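Local coordinates for acyl-coenzyme A oxidase acox-1.1 (Caenorhabditis elegans, PDB 5K3H), which catalyses the FAD-dependent desaturation of acyl-CoA to (2E)-enoyl-CoA, the first step of peroxisomal beta-oxidation, reducing oxygen to hydrogen peroxide, at residues A546-V551 against D565-H570. Numbering follows the deposited sequence.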
loop_
_atom_site.group_PDB
_atom_site.type_symbol
_atom_site.label_atom_id
_atom_site.label_comp_id
_atom_site.label_asym_id
_atom_site.label_seq_id
_atom_site.Cartn_x
_atom_site.Cartn_y
_atom_site.Cartn_z
ATOM N N ALA B 546 27.095 -4.762 3.235
ATOM C CA ALA B 546 27.314 -3.580 4.065
ATOM C C ALA B 546 26.863 -3.823 5.503
ATOM O O ALA B 546 27.544 -3.423 6.455
ATOM C CB ALA B 546 26.583 -2.382 3.467
ATOM N N PHE B 547 25.752 -4.535 5.680
ATOM C CA PHE B 547 25.310 -4.897 7.020
ATOM C C PHE B 547 26.353 -5.768 7.713
ATOM O O PHE B 547 26.707 -5.524 8.875
ATOM C CB PHE B 547 23.954 -5.603 6.928
ATOM C CG PHE B 547 23.195 -5.668 8.225
ATOM C CD1 PHE B 547 23.758 -5.229 9.419
ATOM C CD2 PHE B 547 21.943 -6.262 8.267
ATOM C CE1 PHE B 547 23.055 -5.320 10.616
ATOM C CE2 PHE B 547 21.240 -6.361 9.467
ATOM C CZ PHE B 547 21.793 -5.897 10.634
ATOM N N ALA B 548 26.837 -6.813 7.026
ATOM C CA ALA B 548 27.856 -7.680 7.618
ATOM C C ALA B 548 29.139 -6.909 7.918
ATOM O O ALA B 548 29.754 -7.094 8.976
ATOM C CB ALA B 548 28.149 -8.856 6.685
ATOM N N ARG B 549 29.543 -6.024 7.007
ATOM C CA ARG B 549 30.730 -5.205 7.221
ATOM C C ARG B 549 30.612 -4.401 8.506
ATOM O O ARG B 549 31.518 -4.414 9.344
ATOM C CB ARG B 549 30.919 -4.276 6.027
ATOM C CG ARG B 549 32.281 -4.255 5.376
ATOM C CD ARG B 549 32.207 -3.490 4.051
ATOM N NE ARG B 549 32.254 -4.380 2.897
ATOM C CZ ARG B 549 31.321 -4.471 1.956
ATOM N NH1 ARG B 549 30.233 -3.718 2.002
ATOM N NH2 ARG B 549 31.489 -5.325 0.954
ATOM N N ARG B 550 29.473 -3.729 8.701
ATOM C CA ARG B 550 29.288 -2.908 9.896
ATOM C C ARG B 550 29.396 -3.738 11.171
ATOM O O ARG B 550 30.077 -3.330 12.127
ATOM C CB ARG B 550 27.933 -2.194 9.849
ATOM C CG ARG B 550 27.547 -1.502 11.153
ATOM C CD ARG B 550 28.516 -0.367 11.503
ATOM N NE ARG B 550 28.339 0.723 10.558
ATOM C CZ ARG B 550 27.666 1.839 10.806
ATOM N NH1 ARG B 550 27.123 2.045 11.995
ATOM N NH2 ARG B 550 27.538 2.753 9.859
ATOM N N VAL B 551 28.772 -4.926 11.191
ATOM C CA VAL B 551 28.785 -5.739 12.404
ATOM C C VAL B 551 30.207 -6.116 12.790
ATOM O O VAL B 551 30.567 -6.089 13.971
ATOM C CB VAL B 551 27.910 -6.989 12.227
ATOM C CG1 VAL B 551 28.124 -7.920 13.390
ATOM C CG2 VAL B 551 26.451 -6.593 12.140
ATOM N N ASP B 565 22.631 -10.890 15.780
ATOM C CA ASP B 565 21.350 -11.592 15.759
ATOM C C ASP B 565 20.458 -11.045 14.663
ATOM O O ASP B 565 19.812 -11.806 13.941
ATOM C CB ASP B 565 20.619 -11.461 17.095
ATOM C CG ASP B 565 21.319 -12.172 18.212
ATOM O OD1 ASP B 565 22.222 -12.984 17.920
ATOM O OD2 ASP B 565 20.925 -11.953 19.385
ATOM N N LEU B 566 20.378 -9.712 14.557
ATOM C CA LEU B 566 19.595 -9.092 13.490
ATOM C C LEU B 566 20.102 -9.531 12.136
ATOM O O LEU B 566 19.305 -9.894 11.259
ATOM C CB LEU B 566 19.671 -7.559 13.561
ATOM C CG LEU B 566 18.448 -6.759 13.983
ATOM C CD1 LEU B 566 18.516 -5.325 13.493
ATOM C CD2 LEU B 566 17.208 -7.435 13.486
ATOM N N LEU B 567 21.434 -9.526 11.962
ATOM C CA LEU B 567 22.030 -9.871 10.672
ATOM C C LEU B 567 21.718 -11.306 10.279
ATOM O O LEU B 567 21.414 -11.584 9.109
ATOM C CB LEU B 567 23.541 -9.675 10.725
ATOM C CG LEU B 567 24.265 -10.246 9.500
ATOM C CD1 LEU B 567 23.958 -9.510 8.185
ATOM C CD2 LEU B 567 25.742 -10.290 9.783
ATOM N N HIS B 568 21.764 -12.228 11.250
ATOM C CA HIS B 568 21.469 -13.628 10.960
ATOM C C HIS B 568 20.018 -13.818 10.580
ATOM O O HIS B 568 19.710 -14.684 9.752
ATOM C CB HIS B 568 21.804 -14.525 12.147
ATOM C CG HIS B 568 23.225 -14.965 12.179
ATOM N ND1 HIS B 568 24.219 -14.235 12.801
ATOM C CD2 HIS B 568 23.837 -16.020 11.592
ATOM C CE1 HIS B 568 25.376 -14.849 12.633
ATOM N NE2 HIS B 568 25.171 -15.931 11.898
ATOM N N LEU B 569 19.109 -13.060 11.201
ATOM C CA LEU B 569 17.716 -13.059 10.749
ATOM C C LEU B 569 17.608 -12.565 9.309
ATOM O O LEU B 569 16.941 -13.186 8.467
ATOM C CB LEU B 569 16.870 -12.176 11.664
ATOM C CG LEU B 569 15.383 -12.020 11.318
ATOM C CD1 LEU B 569 14.657 -13.380 11.324
ATOM C CD2 LEU B 569 14.720 -11.048 12.267
ATOM N N HIS B 570 18.291 -11.454 9.012
ATOM C CA HIS B 570 18.251 -10.852 7.686
ATOM C C HIS B 570 18.693 -11.842 6.612
ATOM O O HIS B 570 17.983 -12.060 5.621
ATOM C CB HIS B 570 19.127 -9.589 7.687
ATOM C CG HIS B 570 19.049 -8.769 6.430
ATOM N ND1 HIS B 570 17.883 -8.182 5.990
ATOM C CD2 HIS B 570 20.008 -8.407 5.544
ATOM C CE1 HIS B 570 18.119 -7.518 4.872
ATOM N NE2 HIS B 570 19.402 -7.633 4.583
#
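Segments 546-551 and 565-570 belong to consecutive helices, 520-553 and 557-577, which form an antiparallel helical hairpin: their local axes run at 160° and come within 10.3 Å, with A548 and L567 level across the gap. F547 bridges the gap between the two backbones. Its CG stands anti to the backbone N (chi1 -163°), which carries the ring over to the partner helix, where CE2 lies 3.8 Å from the CA of L567. L567 reaches back in the opposite direction, sliding along the ring, and lays its CD1 over one face in a CH-pi contact, 4.2 Å from the F547 centroid. The ring's edge meets CB of L566 and CD2 of H570, whose imidazole is tilted 55° to it. The other leucine branch, CD2 of L567, rests 4.0 Å from the CA of A548; alanine suits this spot because its side chain is a single methyl, which lets the leucine branch come down almost onto the backbone. CG2 of V551 flanks the same branch more loosely. Helix 338-367 also touches F547 and L566, through A353 and Y352, so a third helix packs against the join. With no hydrogen bond crossing between the segments, this buried join depends on dispersion and the fit of aromatic face to methyl.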